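Local atomic coordinates of CELL WALL surface anchor family protein (Streptococcus pneumoniae, PDB entry 3ZGH), a protein that probably acts as a cell-surface adhesin of the MSCRAMM type, through a basic domain that binds keratin 10. Residues K57-T65 with T168-A176; I77-N88 with G146-S157. All blocks are in the same frame, centred on the assembly; numbering follows the deposited sequence.

Contact 1 (K57-T65 with T168-A176); sequences KLTFTYTVT and TSFTFTPYA. With ACT (acetate ion), chain D.
F60 and Y62 of strand 57-65 meet F170 and F172 of 168-176 in a face-to-face packing of two beta layers, deep in the core of the domain. The strand axes of 57-65 and 170-172 run nearly parallel, 13° apart, at 11.6 Å, a spacing filled by aromatic rings. Two T-shaped stacks carry the contact, and they are built in opposite senses. In the first, F60 supplies the edge and F170 the face: CE1 of F60 comes down near the rim of the F170 ring, 3.8 Å from its CE1, with the planes at 81°. The CG of F170 sits between its backbone N and carbonyl carbon, a first torsion that goes with the ring face turned to F60. In the second stack the roles reverse, CZ of F172 being centred over the face of Y62 and lying 3.5 Å from its CD1. Beyond it the Y62 hydroxyl grips the other chain segment: Y175 N donates to Y62 OH at 3.1 Å, almost straight at 167°, and the same oxygen is also hydrogen-bonded to N88 O, so this buried phenol is held by two backbone groups. Apolar contacts finish both ends, L58 CD1 against F170 CD2 at 4.1 Å and V64 CG1 against A176 CB at 4.0 Å. Strand 57-65 is flanked in its large antiparallel sheet by 43-53 and 154-162, whose W159 stacks on F60 and touches F172; across the core, 170-172 is the middle strand of a small sheet between 97-99 and 193-195.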
loop_
_atom_site.group_PDB
_atom_site.type_symbol
_atom_site.label_atom_id
_atom_site.label_comp_id
_atom_site.label_asym_id
_atom_site.label_seq_id
_atom_site.Cartn_x
_atom_site.Cartn_y
_atom_site.Cartn_z
ATOM N N LYS A 57 -9.477 -5.105 15.623
ATOM C CA LYS A 57 -8.273 -4.797 14.891
ATOM C C LYS A 57 -8.559 -3.893 13.703
ATOM O O LYS A 57 -9.722 -3.786 13.232
ATOM C CB LYS A 57 -7.621 -6.088 14.403
ATOM C CG LYS A 57 -8.523 -6.908 13.470
ATOM C CD LYS A 57 -7.906 -8.257 13.156
ATOM C CE LYS A 57 -8.727 -9.042 12.130
ATOM N NZ LYS A 57 -10.080 -9.361 12.678
ATOM N N LEU A 58 -7.518 -3.229 13.229
ATOM C CA LEU A 58 -7.578 -2.588 11.935
ATOM C C LEU A 58 -6.976 -3.555 10.926
ATOM O O LEU A 58 -5.922 -4.157 11.211
ATOM C CB LEU A 58 -6.746 -1.314 11.910
ATOM C CG LEU A 58 -7.170 -0.122 12.771
ATOM C CD1 LEU A 58 -6.197 1.071 12.584
ATOM C CD2 LEU A 58 -8.631 0.286 12.448
ATOM N N THR A 59 -7.642 -3.716 9.785
ATOM C CA THR A 59 -7.081 -4.463 8.653
ATOM C C THR A 59 -6.779 -3.474 7.538
ATOM O O THR A 59 -7.660 -2.707 7.109
ATOM C CB THR A 59 -8.069 -5.507 8.152
ATOM O OG1 THR A 59 -8.380 -6.390 9.240
ATOM C CG2 THR A 59 -7.502 -6.334 6.947
ATOM N N PHE A 60 -5.532 -3.488 7.091
ATOM C CA PHE A 60 -5.055 -2.612 6.029
ATOM C C PHE A 60 -4.825 -3.439 4.761
ATOM O O PHE A 60 -4.199 -4.522 4.827
ATOM C CB PHE A 60 -3.707 -1.995 6.442
ATOM C CG PHE A 60 -3.785 -0.950 7.519
ATOM C CD1 PHE A 60 -3.764 0.393 7.194
ATOM C CD2 PHE A 60 -3.833 -1.305 8.866
ATOM C CE1 PHE A 60 -3.821 1.384 8.204
ATOM C CE2 PHE A 60 -3.833 -0.340 9.862
ATOM C CZ PHE A 60 -3.856 1.007 9.529
ATOM N N THR A 61 -5.282 -2.934 3.610
ATOM C CA THR A 61 -4.998 -3.555 2.311
ATOM C C THR A 61 -4.533 -2.431 1.374
ATOM O O THR A 61 -5.290 -1.497 1.065
ATOM C CB THR A 61 -6.228 -4.271 1.705
ATOM O OG1 THR A 61 -6.748 -5.219 2.642
ATOM C CG2 THR A 61 -5.851 -5.044 0.405
ATOM N N TYR A 62 -3.281 -2.533 0.948
ATOM C CA TYR A 62 -2.592 -1.497 0.207
ATOM C C TYR A 62 -2.165 -2.007 -1.158
ATOM O O TYR A 62 -1.414 -2.972 -1.234
ATOM C CB TYR A 62 -1.358 -1.125 1.030
ATOM C CG TYR A 62 -0.293 -0.322 0.321
ATOM C CD1 TYR A 62 -0.592 0.862 -0.325
ATOM C CD2 TYR A 62 1.044 -0.732 0.362
ATOM C CE1 TYR A 62 0.412 1.607 -0.949
ATOM C CE2 TYR A 62 2.024 -0.013 -0.241
ATOM C CZ TYR A 62 1.712 1.146 -0.892
ATOM O OH TYR A 62 2.739 1.836 -1.466
ATOM N N THR A 63 -2.607 -1.351 -2.222
ATOM C CA THR A 63 -2.368 -1.813 -3.587
ATOM C C THR A 63 -1.742 -0.684 -4.388
ATOM O O THR A 63 -2.223 0.444 -4.327
ATOM C CB THR A 63 -3.676 -2.230 -4.293
ATOM O OG1 THR A 63 -4.267 -3.314 -3.600
ATOM C CG2 THR A 63 -3.429 -2.673 -5.755
ATOM N N VAL A 64 -0.675 -0.988 -5.118
ATOM C CA VAL A 64 -0.108 -0.051 -6.079
ATOM C C VAL A 64 -0.361 -0.626 -7.466
ATOM O O VAL A 64 -0.167 -1.817 -7.683
ATOM C CB VAL A 64 1.396 0.128 -5.817
ATOM C CG1 VAL A 64 2.106 0.817 -7.013
ATOM C CG2 VAL A 64 1.595 0.925 -4.536
ATOM N N THR A 65 -0.819 0.199 -8.399
ATOM C CA THR A 65 -1.239 -0.291 -9.699
ATOM C C THR A 65 -1.256 0.831 -10.734
ATOM O O THR A 65 -1.376 2.015 -10.375
ATOM C CB THR A 65 -2.663 -0.906 -9.608
ATOM O OG1 THR A 65 -3.108 -1.297 -10.911
ATOM C CG2 THR A 65 -3.682 0.067 -8.988
ATOM N N THR A 168 -7.083 5.230 17.930
ATOM C CA THR A 168 -6.781 4.380 16.796
ATOM C C THR A 168 -6.336 5.211 15.588
ATOM O O THR A 168 -6.504 4.776 14.440
ATOM C CB THR A 168 -8.012 3.559 16.378
ATOM O OG1 THR A 168 -9.122 4.446 16.218
ATOM C CG2 THR A 168 -8.362 2.538 17.463
ATOM N N SER A 169 -5.764 6.383 15.835
ATOM C CA SER A 169 -5.247 7.204 14.745
ATOM C C SER A 169 -4.056 6.521 14.044
ATOM O O SER A 169 -3.405 5.635 14.611
ATOM C CB SER A 169 -4.860 8.592 15.259
ATOM O OG SER A 169 -3.790 8.543 16.192
ATOM N N PHE A 170 -3.774 6.922 12.805
ATOM C CA PHE A 170 -2.601 6.418 12.110
ATOM C C PHE A 170 -2.298 7.388 10.970
ATOM O O PHE A 170 -3.148 8.219 10.596
ATOM C CB PHE A 170 -2.852 4.986 11.575
ATOM C CG PHE A 170 -3.882 4.919 10.485
ATOM C CD1 PHE A 170 -3.528 5.140 9.151
ATOM C CD2 PHE A 170 -5.214 4.645 10.787
ATOM C CE1 PHE A 170 -4.502 5.111 8.155
ATOM C CE2 PHE A 170 -6.191 4.620 9.795
ATOM C CZ PHE A 170 -5.839 4.851 8.486
ATOM N N THR A 171 -1.095 7.311 10.431
ATOM C CA THR A 171 -0.839 7.934 9.142
ATOM C C THR A 171 -0.145 6.891 8.272
ATOM O O THR A 171 0.658 6.106 8.766
ATOM C CB THR A 171 0.062 9.183 9.227
ATOM O OG1 THR A 171 1.402 8.767 9.424
ATOM C CG2 THR A 171 -0.366 10.124 10.347
ATOM N N PHE A 172 -0.460 6.882 6.983
ATOM C CA PHE A 172 0.167 5.965 6.050
ATOM C C PHE A 172 0.723 6.779 4.869
ATOM O O PHE A 172 0.029 7.651 4.329
ATOM C CB PHE A 172 -0.843 4.918 5.572
ATOM C CG PHE A 172 -0.299 4.006 4.515
ATOM C CD1 PHE A 172 0.475 2.907 4.867
ATOM C CD2 PHE A 172 -0.524 4.270 3.168
ATOM C CE1 PHE A 172 1.005 2.087 3.916
ATOM C CE2 PHE A 172 0.002 3.431 2.205
ATOM C CZ PHE A 172 0.774 2.341 2.578
ATOM N N THR A 173 1.968 6.485 4.485
ATOM C CA THR A 173 2.634 7.173 3.385
ATOM C C THR A 173 2.907 6.180 2.248
ATOM O O THR A 173 3.702 5.244 2.390
ATOM C CB THR A 173 3.962 7.802 3.845
ATOM O OG1 THR A 173 3.711 8.676 4.951
ATOM C CG2 THR A 173 4.623 8.603 2.701
ATOM N N PRO A 174 2.223 6.354 1.120
ATOM C CA PRO A 174 2.425 5.422 0.002
ATOM C C PRO A 174 3.791 5.571 -0.633
ATOM O O PRO A 174 4.420 6.621 -0.533
ATOM C CB PRO A 174 1.322 5.815 -0.991
ATOM C CG PRO A 174 1.067 7.249 -0.697
ATOM C CD PRO A 174 1.220 7.385 0.811
ATOM N N TYR A 175 4.227 4.519 -1.304
ATOM C CA TYR A 175 5.541 4.486 -1.889
ATOM C C TYR A 175 5.505 3.578 -3.115
ATOM O O TYR A 175 4.897 2.517 -3.098
ATOM C CB TYR A 175 6.544 3.959 -0.867
ATOM C CG TYR A 175 7.964 3.842 -1.406
ATOM C CD1 TYR A 175 8.891 4.859 -1.237
ATOM C CD2 TYR A 175 8.361 2.709 -2.091
ATOM C CE1 TYR A 175 10.210 4.730 -1.754
ATOM C CE2 TYR A 175 9.645 2.572 -2.598
ATOM C CZ TYR A 175 10.564 3.575 -2.432
ATOM O OH TYR A 175 11.838 3.382 -2.954
ATOM N N ALA A 176 6.168 4.002 -4.177
ATOM C CA ALA A 176 6.397 3.140 -5.317
ATOM C C ALA A 176 7.676 3.629 -5.945
ATOM O O ALA A 176 7.907 4.829 -6.029
ATOM C CB ALA A 176 5.246 3.234 -6.291
HETATM C C ACT D . -0.895 9.279 14.418
HETATM O O ACT D . -0.992 9.481 15.654
HETATM O OXT ACT D . -0.064 8.403 14.072
HETATM C CH3 ACT D . -1.728 10.050 13.421
#

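Contact 2 (I77-N88 with G146-S157); sequences ISSMRPGYSIYN and GFFAKKGYGLTS
Backbone hydrogen bonds join the turn at P82 and Y84 to the start of helix 146-149. G146 N donates to Y84 O at 2.7 Å, and F147 N donates to P82 O at 3.0 Å. Two N-H groups of the first helical turn are thus taken up by carbonyls of the neighbouring loop. G146 packs closely against this turn, its CA 3.6 Å from R81 O.

Polar side chains make two further links. K150, bent at chi3 (87°), brings its ammonium to M80 O at 2.8 Å, nearly end-on to the carbonyl. At the far end N88 ND2 donates to S157 OG at 2.8 Å, with the hydroxyl oxygen close to the amide plane; S157 OG is also hydrogen-bonded to N111, which makes the serine a bridge between the loop and strand 109-114.

Apolar packing occupies the ground between. I77 CD1 rests against A149, 4.2 Å from its CB. With CG anti to the backbone N (chi1 -177°) and the chain extended as far as the sulfur, M80 SD reaches the helix, 3.7 Å from G146 CA and 3.9 Å from A149 CB. L155 CD2 fits against the backbone from I86 O to N88 N and under N88 CB, crossing that side chain at about a right angle.

Overall the contact fastens an irregular loop and the short helix to one end of the domain. Strand 85-87 runs between 143-145 and 177-178 in a three-stranded sheet, and the helix follows 143-145 directly; from it the chain turns through a Schellman motif at G152 into strand 154-162, which lies between 57-65 and 109-114 in the large sheet.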
loop_
_atom_site.group_PDB
_atom_site.type_symbol
_atom_site.label_atom_id
_atom_site.label_comp_id
_atom_site.label_asym_id
_atom_site.label_seq_id
_atom_site.Cartn_x
_atom_site.Cartn_y
_atom_site.Cartn_z
ATOM N N ILE A 77 0.314 1.871 -20.942
ATOM C CA ILE A 77 1.684 1.494 -20.618
ATOM C C ILE A 77 2.159 0.427 -21.602
ATOM O O ILE A 77 2.967 -0.439 -21.264
ATOM C CB ILE A 77 1.797 0.984 -19.184
ATOM C CG1 ILE A 77 0.793 -0.131 -18.918
ATOM C CG2 ILE A 77 1.547 2.128 -18.189
ATOM C CD1 ILE A 77 0.996 -0.820 -17.551
ATOM N N SER A 78 1.654 0.501 -22.832
ATOM C CA SER A 78 1.926 -0.530 -23.815
ATOM C C SER A 78 3.425 -0.588 -24.128
ATOM O O SER A 78 3.919 -1.606 -24.582
ATOM C CB SER A 78 1.101 -0.294 -25.093
ATOM O OG SER A 78 1.357 0.993 -25.638
ATOM N N SER A 79 4.152 0.492 -23.871
ATOM C CA SER A 79 5.577 0.483 -24.152
ATOM C C SER A 79 6.421 0.039 -22.930
ATOM O O SER A 79 7.655 0.037 -22.982
ATOM C CB SER A 79 6.029 1.855 -24.663
ATOM O OG SER A 79 6.228 2.761 -23.603
ATOM N N MET A 80 5.757 -0.346 -21.844
ATOM C CA MET A 80 6.479 -0.792 -20.656
ATOM C C MET A 80 7.184 -2.095 -20.970
ATOM O O MET A 80 6.602 -3.009 -21.533
ATOM C CB MET A 80 5.533 -0.972 -19.456
ATOM C CG MET A 80 6.253 -1.367 -18.167
ATOM S SD MET A 80 5.099 -1.487 -16.821
ATOM C CE MET A 80 4.704 0.220 -16.453
ATOM N N ARG A 81 8.473 -2.172 -20.681
ATOM C CA ARG A 81 9.187 -3.426 -20.889
ATOM C C ARG A 81 8.751 -4.508 -19.874
ATOM O O ARG A 81 8.465 -4.208 -18.700
ATOM C CB ARG A 81 10.699 -3.181 -20.897
ATOM C CG ARG A 81 11.364 -2.943 -19.552
ATOM C CD ARG A 81 12.892 -2.694 -19.703
ATOM N NE ARG A 81 13.684 -3.453 -18.721
ATOM C CZ ARG A 81 14.114 -2.979 -17.550
ATOM N NH1 ARG A 81 13.849 -1.732 -17.177
ATOM N NH2 ARG A 81 14.822 -3.759 -16.737
ATOM N N PRO A 82 8.649 -5.769 -20.334
ATOM C CA PRO A 82 8.113 -6.810 -19.446
ATOM C C PRO A 82 8.932 -6.978 -18.173
ATOM O O PRO A 82 8.350 -7.339 -17.152
ATOM C CB PRO A 82 8.222 -8.097 -20.276
ATOM C CG PRO A 82 8.362 -7.663 -21.701
ATOM C CD PRO A 82 8.960 -6.269 -21.685
ATOM N N GLY A 83 10.255 -6.786 -18.238
ATOM C CA GLY A 83 11.103 -6.965 -17.070
ATOM C C GLY A 83 11.328 -5.730 -16.204
ATOM O O GLY A 83 12.063 -5.819 -15.210
ATOM N N TYR A 84 10.731 -4.580 -16.569
ATOM C CA TYR A 84 10.687 -3.416 -15.679
ATOM C C TYR A 84 10.058 -3.883 -14.391
ATOM O O TYR A 84 9.197 -4.748 -14.428
ATOM C CB TYR A 84 9.780 -2.335 -16.284
ATOM C CG TYR A 84 9.578 -1.076 -15.472
ATOM C CD1 TYR A 84 10.634 -0.211 -15.213
ATOM C CD2 TYR A 84 8.319 -0.717 -15.031
ATOM C CE1 TYR A 84 10.432 0.980 -14.505
ATOM C CE2 TYR A 84 8.103 0.465 -14.314
ATOM C CZ TYR A 84 9.166 1.309 -14.070
ATOM O OH TYR A 84 8.970 2.491 -13.388
ATOM N N SER A 85 10.447 -3.325 -13.252
ATOM C CA SER A 85 9.872 -3.771 -11.993
ATOM C C SER A 85 9.810 -2.671 -10.946
ATOM O O SER A 85 10.745 -1.851 -10.856
ATOM C CB SER A 85 10.695 -4.945 -11.431
ATOM O OG SER A 85 9.960 -5.572 -10.387
ATOM N N ILE A 86 8.745 -2.677 -10.144
ATOM C CA ILE A 86 8.590 -1.681 -9.069
ATOM C C ILE A 86 8.376 -2.309 -7.681
ATOM O O ILE A 86 7.831 -3.404 -7.579
ATOM C CB ILE A 86 7.407 -0.723 -9.339
ATOM C CG1 ILE A 86 6.112 -1.503 -9.524
ATOM C CG2 ILE A 86 7.679 0.150 -10.576
ATOM C CD1 ILE A 86 4.865 -0.621 -9.452
ATOM N N TYR A 87 8.828 -1.608 -6.636
ATOM C CA TYR A 87 8.501 -1.938 -5.234
ATOM C C TYR A 87 7.297 -1.111 -4.781
ATOM O O TYR A 87 7.073 -0.019 -5.312
ATOM C CB TYR A 87 9.660 -1.568 -4.324
ATOM C CG TYR A 87 10.931 -2.371 -4.504
ATOM C CD1 TYR A 87 10.916 -3.761 -4.462
ATOM C CD2 TYR A 87 12.155 -1.732 -4.662
ATOM C CE1 TYR A 87 12.086 -4.489 -4.576
ATOM C CE2 TYR A 87 13.320 -2.444 -4.787
ATOM C CZ TYR A 87 13.285 -3.823 -4.751
ATOM O OH TYR A 87 14.457 -4.530 -4.871
ATOM N N ASN A 88 6.529 -1.599 -3.790
ATOM C CA ASN A 88 5.474 -0.785 -3.161
ATOM C C ASN A 88 5.871 -0.349 -1.732
ATOM O O ASN A 88 5.047 0.172 -0.983
ATOM C CB ASN A 88 4.143 -1.542 -3.111
ATOM C CG ASN A 88 4.167 -2.729 -2.139
ATOM O OD1 ASN A 88 5.253 -3.215 -1.747
ATOM N ND2 ASN A 88 2.971 -3.240 -1.797
ATOM N N GLY A 146 6.760 -5.651 -15.082
ATOM C CA GLY A 146 6.012 -5.046 -16.176
ATOM C C GLY A 146 5.018 -5.999 -16.829
ATOM O O GLY A 146 3.919 -5.571 -17.137
ATOM N N PHE A 147 5.359 -7.269 -17.065
ATOM C CA PHE A 147 4.369 -8.131 -17.743
ATOM C C PHE A 147 3.087 -8.309 -16.907
ATOM O O PHE A 147 2.005 -8.532 -17.470
ATOM C CB PHE A 147 4.941 -9.497 -18.188
ATOM C CG PHE A 147 5.506 -10.297 -17.074
ATOM C CD1 PHE A 147 4.676 -11.033 -16.238
ATOM C CD2 PHE A 147 6.869 -10.309 -16.846
ATOM C CE1 PHE A 147 5.205 -11.761 -15.179
ATOM C CE2 PHE A 147 7.412 -11.033 -15.807
ATOM C CZ PHE A 147 6.583 -11.761 -14.960
ATOM N N PHE A 148 3.175 -8.188 -15.578
ATOM C CA PHE A 148 1.960 -8.189 -14.749
ATOM C C PHE A 148 1.251 -6.811 -14.780
ATOM O O PHE A 148 0.012 -6.728 -14.894
ATOM C CB PHE A 148 2.281 -8.565 -13.291
ATOM C CG PHE A 148 2.496 -10.060 -13.054
ATOM C CD1 PHE A 148 1.815 -11.017 -13.797
ATOM C CD2 PHE A 148 3.367 -10.493 -12.053
ATOM C CE1 PHE A 148 1.997 -12.373 -13.537
ATOM C CE2 PHE A 148 3.556 -11.837 -11.804
ATOM C CZ PHE A 148 2.876 -12.784 -12.549
ATOM N N ALA A 149 2.026 -5.737 -14.647
ATOM C CA ALA A 149 1.464 -4.377 -14.632
ATOM C C ALA A 149 0.625 -4.162 -15.891
ATOM O O ALA A 149 -0.442 -3.555 -15.852
ATOM C CB ALA A 149 2.590 -3.352 -14.556
ATOM N N LYS A 150 1.101 -4.706 -17.006
ATOM C CA LYS A 150 0.468 -4.490 -18.298
ATOM C C LYS A 150 -0.819 -5.295 -18.470
ATOM O O LYS A 150 -1.595 -5.038 -19.401
ATOM C CB LYS A 150 1.442 -4.824 -19.423
ATOM C CG LYS A 150 2.609 -3.867 -19.523
ATOM C CD LYS A 150 3.741 -4.457 -20.385
ATOM C CE LYS A 150 3.529 -4.152 -21.845
ATOM N NZ LYS A 150 4.677 -4.638 -22.673
ATOM N N LYS A 151 -1.043 -6.263 -17.587
ATOM C CA LYS A 151 -2.305 -6.982 -17.556
ATOM C C LYS A 151 -3.314 -6.280 -16.633
ATOM O O LYS A 151 -4.423 -6.767 -16.453
ATOM C CB LYS A 151 -2.105 -8.426 -17.068
ATOM C CG LYS A 151 -1.298 -9.358 -18.055
ATOM C CD LYS A 151 -1.133 -10.749 -17.443
ATOM C CE LYS A 151 -0.195 -11.658 -18.254
ATOM N NZ LYS A 151 -0.780 -12.078 -19.559
ATOM N N GLY A 152 -2.940 -5.158 -16.033
ATOM C CA GLY A 152 -3.864 -4.478 -15.122
ATOM C C GLY A 152 -3.746 -5.016 -13.702
ATOM O O GLY A 152 -4.639 -4.802 -12.891
ATOM N N TYR A 153 -2.654 -5.731 -13.400
ATOM C CA TYR A 153 -2.491 -6.288 -12.059
ATOM C C TYR A 153 -1.940 -5.248 -11.085
ATOM O O TYR A 153 -1.336 -4.243 -11.494
ATOM C CB TYR A 153 -1.580 -7.511 -12.054
ATOM C CG TYR A 153 -2.127 -8.717 -12.807
ATOM C CD1 TYR A 153 -3.414 -8.715 -13.330
ATOM C CD2 TYR A 153 -1.355 -9.860 -12.973
ATOM C CE1 TYR A 153 -3.923 -9.825 -14.020
ATOM C CE2 TYR A 153 -1.851 -10.990 -13.657
ATOM C CZ TYR A 153 -3.137 -10.954 -14.184
ATOM O OH TYR A 153 -3.662 -12.038 -14.861
ATOM N N GLY A 154 -2.123 -5.503 -9.797
ATOM C CA GLY A 154 -1.543 -4.637 -8.782
ATOM C C GLY A 154 -0.654 -5.394 -7.813
ATOM O O GLY A 154 -0.733 -6.611 -7.668
ATOM N N LEU A 155 0.199 -4.655 -7.135
ATOM C CA LEU A 155 1.063 -5.208 -6.111
ATOM C C LEU A 155 0.442 -4.816 -4.772
ATOM O O LEU A 155 0.328 -3.608 -4.450
ATOM C CB LEU A 155 2.456 -4.607 -6.254
ATOM C CG LEU A 155 3.508 -5.059 -5.243
ATOM C CD1 LEU A 155 3.660 -6.562 -5.245
ATOM C CD2 LEU A 155 4.835 -4.383 -5.564
ATOM N N THR A 156 0.042 -5.831 -4.000
ATOM C CA THR A 156 -0.828 -5.633 -2.839
ATOM C C THR A 156 -0.165 -6.192 -1.585
ATOM O O THR A 156 0.461 -7.283 -1.622
ATOM C CB THR A 156 -2.199 -6.312 -3.074
ATOM O OG1 THR A 156 -2.867 -5.707 -4.207
ATOM C CG2 THR A 156 -3.110 -6.219 -1.829
ATOM N N SER A 157 -0.255 -5.429 -0.487
ATOM C CA SER A 157 0.269 -5.831 0.798
ATOM C C SER A 157 -0.867 -5.665 1.805
ATOM O O SER A 157 -1.677 -4.706 1.684
ATOM C CB SER A 157 1.447 -4.934 1.185
ATOM O OG SER A 157 2.582 -5.093 0.308
#

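From the N terminus, after strands 28-38 and 43-53, the chain lays down strand 57-65, then loops out through 77-88 before building strands 109-114 and 120-131 of the large sheet. Residues 146-157 come back to 77-88 and close contact 2; strand 154-162 then runs on beside 57-65, and only afterwards does 168-176 fold over to close contact 1. The smaller loop thus lies wholly within the larger one. The two sites touch where 57-65 and 154-162 pair: Y62 N to S157 O and T63 OG1 to T156 OG1. Contact 1 joins two layers of the core, whereas contact 2 ties the helix and loop at one end to the same sheet.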